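Long-range contact in ribosomal protein S2-related protein (Deinococcus radiodurans, PDB 2JH3), which binds a [4Fe-4S] cluster and may act as a sirohydrochlorin ferrochelatase: residues R316-L330 with R353-G367. Numbering follows the deposited sequence.
Sequences RATLDLQTVVTPEGL and RGWRAVLSPADLRLG
Gly354 opens the pairing: its carbonyl O accepts from Gln322 N at 2.8 Å, while Leu321 CD2 rests against the glycine's backbone. Trp355 follows, its side chain leaving on the sheet face that also bears Gln322 and Val324. Leu330, from the helix after the edge strand, sets CD1 against Trp355 CZ3 at 3.4 Å, a close fit.

Arg356 works with backbone and side chain alike. Its N donates to Gln322 O and its O accepts from Val324 N. On the other sheet face the chain bends at chi3 (-96°), bringing the guanidinium beside Thr323, where NH2 donates to Thr323 OG1 (3.1 Å, 157° at the hydrogen) within the guanidinium plane. Thr318 CG2 sits 3.7 Å above the centre of one face and Val358 CG2 lies over the rim of the opposite face, so the group is held between two methyls; Glu307 takes NE in a salt bridge and a water accepts from NH1.

Ala357 CB meets Val324 CG2 and Leu330 CD2, and Val358 N closes the backbone series on Val324 O at 2.8 Å. At the end of its strand, Leu359 sets CD2 against the Val325 carbonyl; beyond the strand, one water joins Val325 O, Ser360 N and Asp363 OD2. Pro327 then wedges against the second helix, CB 3.6 Å from Gly367 N and CD against the Asp363 carboxylate.

Two strands at 25° in parallel register, bridged by helix 327-333, define a beta-alpha-beta unit at the edge of the mixed sheet in the DR2241 stabilising domain.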
ATOM      1  N   ARG A 316       5.428   7.872  21.726  1.00 19.26           N
ATOM      2  CA  ARG A 316       6.796   7.584  21.428  1.00 20.56           C
ATOM      3  C   ARG A 316       7.682   8.700  22.008  1.00 21.66           C
ATOM      4  O   ARG A 316       7.378   9.876  21.893  1.00 20.12           O
ATOM      5  CB  ARG A 316       6.999   7.494  19.910  1.00 20.53           C
ATOM      6  CG  ARG A 316       8.258   6.892  19.528  1.00 21.92           C
ATOM      7  CD  ARG A 316       8.205   6.494  18.078  1.00 22.62           C
ATOM      8  NE  ARG A 316       9.521   6.265  17.573  1.00 23.42           N
ATOM      9  CZ  ARG A 316       9.856   6.114  16.309  1.00 19.36           C
ATOM     10  NH1 ARG A 316       9.006   6.143  15.287  1.00 21.33           N
ATOM     11  NH2 ARG A 316      11.111   5.913  16.061  1.00 19.93           N
ATOM     12  N   ALA A 317       8.819   8.311  22.551  1.00 22.65           N
ATOM     13  CA  ALA A 317       9.733   9.269  23.138  1.00 24.84           C
ATOM     14  C   ALA A 317      10.086  10.403  22.168  1.00 24.91           C
ATOM     15  O   ALA A 317      10.422  10.194  21.001  1.00 24.30           O
ATOM     16  CB  ALA A 317      10.959   8.547  23.629  1.00 24.43           C
ATOM     17  N   THR A 318       9.945  11.636  22.668  1.00 25.11           N
ATOM     18  CA  THR A 318      10.105  12.837  21.861  1.00 27.70           C
ATOM     19  C   THR A 318      11.456  12.884  21.193  1.00 26.83           C
ATOM     20  O   THR A 318      11.545  13.286  20.036  1.00 26.56           O
ATOM     21  CB  THR A 318       9.919  14.061  22.813  1.00 30.18           C
ATOM     22  OG1 THR A 318       8.517  14.152  23.123  1.00 34.36           O
ATOM     23  CG2 THR A 318      10.393  15.252  22.221  1.00 30.21           C
ATOM     24  N   LEU A 319      12.489  12.431  21.906  1.00 26.95           N
ATOM     25  CA  LEU A 319      13.849  12.416  21.388  1.00 28.29           C
ATOM     26  C   LEU A 319      14.131  11.339  20.339  1.00 28.85           C
ATOM     27  O   LEU A 319      15.159  11.398  19.706  1.00 29.38           O
ATOM     28  CB  LEU A 319      14.887  12.292  22.541  1.00 29.77           C
ATOM     29  CG  LEU A 319      14.779  13.330  23.688  1.00 30.47           C
ATOM     30  CD1 LEU A 319      15.851  13.087  24.746  1.00 32.37           C
ATOM     31  CD2 LEU A 319      14.783  14.783  23.155  1.00 30.32           C
ATOM     32  N   ASP A 320      13.230  10.379  20.159  1.00 28.40           N
ATOM     33  CA  ASP A 320      13.330   9.311  19.160  1.00 28.35           C
ATOM     34  C   ASP A 320      12.729   9.842  17.828  1.00 28.18           C
ATOM     35  O   ASP A 320      12.783   9.173  16.807  1.00 29.95           O
ATOM     36  CB  ASP A 320      12.584   8.081  19.751  1.00 29.09           C
ATOM     37  CG  ASP A 320      12.970   6.698  19.101  1.00 31.79           C
ATOM     38  OD1 ASP A 320      14.083   6.542  18.535  1.00 38.04           O
ATOM     39  OD2 ASP A 320      12.126   5.743  19.175  1.00 31.68           O
ATOM     40  N   LEU A 321      12.142  11.043  17.843  1.00 24.68           N
ATOM     41  CA  LEU A 321      11.545  11.630  16.643  1.00 24.90           C
ATOM     42  C   LEU A 321      12.373  12.773  16.051  1.00 25.10           C
ATOM     43  O   LEU A 321      12.976  13.500  16.794  1.00 26.88           O
ATOM     44  CB  LEU A 321      10.142  12.108  16.979  1.00 23.97           C
ATOM     45  CG  LEU A 321       9.195  11.007  17.480  1.00 22.01           C
ATOM     46  CD1 LEU A 321       7.920  11.622  17.964  1.00 24.36           C
ATOM     47  CD2 LEU A 321       8.962   9.962  16.392  1.00 16.68           C
ATOM     48  N   GLN A 322      12.349  12.952  14.725  1.00 24.44           N
ATOM     49  CA  GLN A 322      12.977  14.112  14.092  1.00 23.82           C
ATOM     50  C   GLN A 322      11.990  15.284  14.212  1.00 23.05           C
ATOM     51  O   GLN A 322      10.854  15.179  13.818  1.00 20.69           O
ATOM     52  CB  GLN A 322      13.350  13.822  12.642  1.00 24.36           C
ATOM     53  CG  GLN A 322      13.849  15.037  11.909  1.00 26.62           C
ATOM     54  CD  GLN A 322      14.245  14.773  10.479  1.00 25.44           C
ATOM     55  OE1 GLN A 322      14.230  13.618   9.998  1.00 28.25           O
ATOM     56  NE2 GLN A 322      14.659  15.835   9.797  1.00 26.43           N
ATOM     57  N   THR A 323      12.419  16.381  14.800  1.00 22.47           N
ATOM     58  CA  THR A 323      11.568  17.566  15.010  1.00 21.81           C
ATOM     59  C   THR A 323      11.742  18.548  13.925  1.00 21.98           C
ATOM     60  O   THR A 323      12.905  18.916  13.594  1.00 19.78           O
ATOM     61  CB  THR A 323      11.948  18.289  16.336  1.00 22.49           C
ATOM     62  OG1 THR A 323      11.677  17.421  17.403  1.00 24.17           O
ATOM     63  CG2 THR A 323      11.093  19.558  16.595  1.00 23.53           C
ATOM     64  N   VAL A 324      10.631  19.074  13.415  1.00 19.62           N
ATOM     65  CA  VAL A 324      10.641  20.234  12.552  1.00 18.97           C
ATOM     66  C   VAL A 324       9.741  21.272  13.093  1.00 19.08           C
ATOM     67  O   VAL A 324       8.812  20.974  13.907  1.00 17.50           O
ATOM     68  CB  VAL A 324      10.151  19.901  11.149  1.00 19.76           C
ATOM     69  CG1 VAL A 324      11.211  19.067  10.387  1.00 20.24           C
ATOM     70  CG2 VAL A 324       8.819  19.201  11.163  1.00 19.96           C
ATOM     71  N   VAL A 325       9.942  22.503  12.628  1.00 17.94           N
ATOM     72  CA  VAL A 325       9.245  23.614  13.267  1.00 18.69           C
ATOM     73  C   VAL A 325       8.635  24.557  12.241  1.00 19.53           C
ATOM     74  O   VAL A 325       8.235  25.650  12.601  1.00 16.22           O
ATOM     75  CB  VAL A 325      10.200  24.367  14.267  1.00 18.71           C
ATOM     76  CG1 VAL A 325      10.648  23.460  15.394  1.00 21.47           C
ATOM     77  CG2 VAL A 325      11.383  24.988  13.509  1.00 19.70           C
ATOM     78  N   THR A 326       8.658  24.187  10.948  1.00 18.56           N
ATOM     79  CA  THR A 326       8.116  25.019   9.864  1.00 20.22           C
ATOM     80  C   THR A 326       7.126  24.149   9.049  1.00 20.25           C
ATOM     81  O   THR A 326       7.222  22.919   9.025  1.00 22.66           O
ATOM     82  CB  THR A 326       9.208  25.514   8.858  1.00 20.47           C
ATOM     83  OG1 THR A 326       9.834  24.376   8.299  1.00 25.19           O
ATOM     84  CG2 THR A 326      10.281  26.299   9.551  1.00 22.22           C
ATOM     85  N   PRO A 327       6.112  24.756   8.466  1.00 20.63           N
ATOM     86  CA  PRO A 327       5.204  24.019   7.524  1.00 20.77           C
ATOM     87  C   PRO A 327       5.919  23.345   6.396  1.00 21.74           C
ATOM     88  O   PRO A 327       5.620  22.213   5.976  1.00 20.93           O
ATOM     89  CB  PRO A 327       4.309  25.142   6.994  1.00 21.58           C
ATOM     90  CG  PRO A 327       4.350  26.161   8.036  1.00 18.65           C
ATOM     91  CD  PRO A 327       5.622  26.122   8.719  1.00 22.02           C
ATOM     92  N   GLU A 328       6.959  24.009   5.903  1.00 21.86           N
ATOM     93  CA  GLU A 328       7.705  23.484   4.773  1.00 20.93           C
ATOM     94  C   GLU A 328       8.557  22.276   5.155  1.00 20.84           C
ATOM     95  O   GLU A 328       8.748  21.335   4.332  1.00 21.67           O
ATOM     96  CB  GLU A 328       8.599  24.592   4.154  1.00 22.73           C
ATOM     97  CG  GLU A 328       7.877  25.776   3.482  1.00 23.56           C
ATOM     98  CD  GLU A 328       7.405  26.917   4.442  1.00 24.80           C
ATOM     99  OE1 GLU A 328       7.557  26.785   5.669  1.00 25.60           O
ATOM    100  OE2 GLU A 328       6.926  27.983   3.951  1.00 24.56           O
ATOM    101  N   GLY A 329       9.137  22.295   6.333  1.00 19.94           N
ATOM    102  CA  GLY A 329       9.823  21.128   6.866  1.00 19.98           C
ATOM    103  C   GLY A 329       8.944  19.895   7.043  1.00 19.42           C
ATOM    104  O   GLY A 329       9.357  18.752   6.769  1.00 17.23           O
ATOM    105  N   LEU A 330       7.777  20.126   7.625  1.00 19.00           N
ATOM    106  CA  LEU A 330       6.748  19.085   7.754  1.00 19.56           C
ATOM    107  C   LEU A 330       6.361  18.500   6.405  1.00 19.43           C
ATOM    108  O   LEU A 330       6.269  17.278   6.281  1.00 21.33           O
ATOM    109  CB  LEU A 330       5.523  19.679   8.407  1.00 19.31           C
ATOM    110  CG  LEU A 330       4.243  18.837   8.550  1.00 19.76           C
ATOM    111  CD1 LEU A 330       4.574  17.532   9.209  1.00 20.78           C
ATOM    112  CD2 LEU A 330       3.228  19.558   9.349  1.00 18.60           C
ATOM    113  N   ARG A 353       6.363   7.340   9.495  1.00 18.98           N
ATOM    114  CA  ARG A 353       6.615   7.493  10.884  1.00 19.74           C
ATOM    115  C   ARG A 353       7.946   8.222  11.105  1.00 19.08           C
ATOM    116  O   ARG A 353       8.693   8.483  10.190  1.00 19.35           O
ATOM    117  CB  ARG A 353       6.599   6.144  11.610  1.00 19.85           C
ATOM    118  CG  ARG A 353       5.247   5.531  11.717  1.00 21.39           C
ATOM    119  CD  ARG A 353       5.331   4.072  12.190  1.00 22.34           C
ATOM    120  NE  ARG A 353       5.711   3.186  11.105  1.00 21.73           N
ATOM    121  CZ  ARG A 353       5.816   1.850  11.150  1.00 23.15           C
ATOM    122  NH1 ARG A 353       5.613   1.204  12.280  1.00 25.24           N
ATOM    123  NH2 ARG A 353       6.086   1.187  10.016  1.00 23.58           N
ATOM    124  N   GLY A 354       8.131   8.659  12.334  1.00 18.33           N
ATOM    125  CA  GLY A 354       9.445   9.100  12.796  1.00 20.41           C
ATOM    126  C   GLY A 354       9.727  10.587  12.976  1.00 19.55           C
ATOM    127  O   GLY A 354      10.826  10.979  13.368  1.00 17.95           O
ATOM    128  N   TRP A 355       8.685  11.369  12.850  1.00 17.50           N
ATOM    129  CA  TRP A 355       8.773  12.822  12.836  1.00 19.02           C
ATOM    130  C   TRP A 355       7.845  13.468  13.850  1.00 18.38           C
ATOM    131  O   TRP A 355       6.878  12.845  14.321  1.00 17.94           O
ATOM    132  CB  TRP A 355       8.495  13.324  11.432  1.00 17.81           C
ATOM    133  CG  TRP A 355       7.090  12.967  10.968  1.00 20.06           C
ATOM    134  CD1 TRP A 355       6.743  11.873  10.296  1.00 19.54           C
ATOM    135  CD2 TRP A 355       5.870  13.715  11.165  1.00 16.06           C
ATOM    136  NE1 TRP A 355       5.430  11.844  10.074  1.00 17.76           N
ATOM    137  CE2 TRP A 355       4.844  12.951  10.629  1.00 18.70           C
ATOM    138  CE3 TRP A 355       5.560  14.939  11.764  1.00 19.78           C
ATOM    139  CZ2 TRP A 355       3.501  13.382  10.622  1.00 18.83           C
ATOM    140  CZ3 TRP A 355       4.247  15.372  11.751  1.00 17.96           C
ATOM    141  CH2 TRP A 355       3.233  14.585  11.222  1.00 18.40           C
ATOM    142  N   ARG A 356       8.130  14.712  14.240  1.00 20.12           N
ATOM    143  CA  ARG A 356       7.154  15.543  15.003  1.00 19.88           C
ATOM    144  C   ARG A 356       7.244  17.019  14.592  1.00 20.85           C
ATOM    145  O   ARG A 356       8.340  17.540  14.413  1.00 21.16           O
ATOM    146  CB  ARG A 356       7.312  15.409  16.528  1.00 20.35           C
ATOM    147  CG  ARG A 356       8.410  16.158  17.173  1.00 21.62           C
ATOM    148  CD  ARG A 356       8.726  15.746  18.560  1.00 20.46           C
ATOM    149  NE  ARG A 356       8.058  16.588  19.568  1.00 20.72           N
ATOM    150  CZ  ARG A 356       8.518  17.744  20.036  1.00 20.03           C
ATOM    151  NH1 ARG A 356       7.834  18.390  20.961  1.00 18.31           N
ATOM    152  NH2 ARG A 356       9.688  18.219  19.639  1.00 18.20           N
ATOM    153  N   ALA A 357       6.125  17.673  14.372  1.00 19.08           N
ATOM    154  CA  ALA A 357       6.177  19.053  13.997  1.00 19.36           C
ATOM    155  C   ALA A 357       5.705  19.873  15.148  1.00 19.61           C
ATOM    156  O   ALA A 357       4.629  19.590  15.704  1.00 19.42           O
ATOM    157  CB  ALA A 357       5.310  19.347  12.777  1.00 18.38           C
ATOM    158  N   VAL A 358       6.441  20.934  15.487  1.00 19.24           N
ATOM    159  CA  VAL A 358       5.963  21.882  16.503  1.00 19.51           C
ATOM    160  C   VAL A 358       5.719  23.208  15.840  1.00 20.59           C
ATOM    161  O   VAL A 358       6.643  23.822  15.334  1.00 21.37           O
ATOM    162  CB  VAL A 358       6.938  21.969  17.670  1.00 20.12           C
ATOM    163  CG1 VAL A 358       6.535  23.088  18.666  1.00 20.52           C
ATOM    164  CG2 VAL A 358       6.979  20.672  18.417  1.00 19.39           C
ATOM    165  N   LEU A 359       4.442  23.612  15.740  1.00 21.67           N
ATOM    166  CA  LEU A 359       4.012  24.796  14.987  1.00 20.81           C
ATOM    167  C   LEU A 359       3.311  25.851  15.875  1.00 21.75           C
ATOM    168  O   LEU A 359       2.602  25.531  16.791  1.00 16.97           O
ATOM    169  CB  LEU A 359       3.012  24.429  13.853  1.00 21.68           C
ATOM    170  CG  LEU A 359       3.520  23.464  12.797  1.00 22.72           C
ATOM    171  CD1 LEU A 359       2.523  23.199  11.703  1.00 23.57           C
ATOM    172  CD2 LEU A 359       4.868  23.873  12.175  1.00 26.54           C
ATOM    173  N   SER A 360       3.613  27.114  15.592  1.00 21.76           N
ATOM    174  CA  SER A 360       2.934  28.200  16.185  1.00 21.88           C
ATOM    175  C   SER A 360       1.511  28.243  15.640  1.00 22.35           C
ATOM    176  O   SER A 360       1.232  27.675  14.571  1.00 21.18           O
ATOM    177  CB  SER A 360       3.689  29.457  15.775  1.00 22.19           C
ATOM    178  OG  SER A 360       3.469  29.719  14.412  1.00 18.95           O
ATOM    179  N   PRO A 361       0.604  28.893  16.363  1.00 22.01           N
ATOM    180  CA  PRO A 361      -0.691  29.063  15.777  1.00 23.93           C
ATOM    181  C   PRO A 361      -0.754  29.717  14.413  1.00 23.17           C
ATOM    182  O   PRO A 361      -1.666  29.372  13.610  1.00 25.36           O
ATOM    183  CB  PRO A 361      -1.430  29.970  16.817  1.00 22.74           C
ATOM    184  CG  PRO A 361      -0.842  29.539  18.075  1.00 21.71           C
ATOM    185  CD  PRO A 361       0.625  29.347  17.776  1.00 22.57           C
ATOM    186  N   ALA A 362       0.146  30.657  14.137  1.00 23.22           N
ATOM    187  CA  ALA A 362       0.136  31.335  12.884  1.00 22.67           C
ATOM    188  C   ALA A 362       0.514  30.375  11.772  1.00 21.37           C
ATOM    189  O   ALA A 362       0.148  30.597  10.673  1.00 22.50           O
ATOM    190  CB  ALA A 362       1.146  32.535  12.872  1.00 24.16           C
ATOM    191  N   ASP A 363       1.299  29.342  12.073  1.00 20.75           N
ATOM    192  CA  ASP A 363       1.789  28.390  11.049  1.00 19.37           C
ATOM    193  C   ASP A 363       0.862  27.166  10.922  1.00 18.76           C
ATOM    194  O   ASP A 363       1.068  26.333  10.064  1.00 19.23           O
ATOM    195  CB  ASP A 363       3.169  27.922  11.406  1.00 19.59           C
ATOM    196  CG  ASP A 363       4.290  28.902  10.977  1.00 27.95           C
ATOM    197  OD1 ASP A 363       4.030  29.782  10.118  1.00 27.08           O
ATOM    198  OD2 ASP A 363       5.416  28.740  11.513  1.00 26.40           O
ATOM    199  N   LEU A 364      -0.100  26.983  11.809  1.00 18.61           N
ATOM    200  CA  LEU A 364      -0.914  25.752  11.798  1.00 19.52           C
ATOM    201  C   LEU A 364      -1.630  25.489  10.498  1.00 18.48           C
ATOM    202  O   LEU A 364      -1.623  24.355   9.986  1.00 20.76           O
ATOM    203  CB  LEU A 364      -1.952  25.744  12.971  1.00 19.55           C
ATOM    204  CG  LEU A 364      -2.755  24.435  13.243  1.00 19.80           C
ATOM    205  CD1 LEU A 364      -1.874  23.287  13.537  1.00 24.20           C
ATOM    206  CD2 LEU A 364      -3.735  24.671  14.456  1.00 22.96           C
ATOM    207  N   ARG A 365      -2.270  26.524   9.945  1.00 20.08           N
ATOM    208  CA  ARG A 365      -3.030  26.389   8.730  1.00 19.84           C
ATOM    209  C   ARG A 365      -2.145  25.985   7.566  1.00 20.61           C
ATOM    210  O   ARG A 365      -2.455  25.020   6.852  1.00 18.53           O
ATOM    211  CB  ARG A 365      -3.740  27.680   8.404  1.00 18.96           C
ATOM    212  CG  ARG A 365      -4.498  27.625   7.089  1.00 21.20           C
ATOM    213  CD  ARG A 365      -5.450  28.760   6.907  1.00 27.68           C
ATOM    214  NE  ARG A 365      -5.105  29.769   5.897  1.00 38.46           N
ATOM    215  CZ  ARG A 365      -4.219  30.778   6.004  1.00 41.37           C
ATOM    216  NH1 ARG A 365      -3.398  30.942   7.063  1.00 46.12           N
ATOM    217  NH2 ARG A 365      -4.120  31.644   4.999  1.00 42.62           N
ATOM    218  N   LEU A 366      -1.064  26.743   7.327  1.00 19.07           N
ATOM    219  CA  LEU A 366      -0.125  26.324   6.237  1.00 19.69           C
ATOM    220  C   LEU A 366       0.433  24.947   6.462  1.00 17.59           C
ATOM    221  O   LEU A 366       0.526  24.205   5.557  1.00 17.22           O
ATOM    222  CB  LEU A 366       0.990  27.358   5.983  1.00 19.74           C
ATOM    223  CG  LEU A 366       1.872  27.124   4.725  1.00 20.15           C
ATOM    224  CD1 LEU A 366       1.082  27.144   3.443  1.00 22.24           C
ATOM    225  CD2 LEU A 366       3.031  28.174   4.689  1.00 20.72           C
ATOM    226  N   GLY A 367       0.812  24.611   7.679  1.00 18.02           N
ATOM    227  CA  GLY A 367       1.196  23.300   8.032  1.00 18.92           C
ATOM    228  C   GLY A 367       0.275  22.187   7.628  1.00 18.12           C
ATOM    229  O   GLY A 367       0.651  21.260   6.922  1.00 17.98           O
TER
HETATM  230  O   HOH W   1       6.172  16.614  22.815  1.00 36.43           O
HETATM  231  O   HOH W   2       6.020  27.191  13.501  1.00 22.87           O
HETATM  232  O   HOH W   3       3.183  20.640   6.099  1.00 33.58           O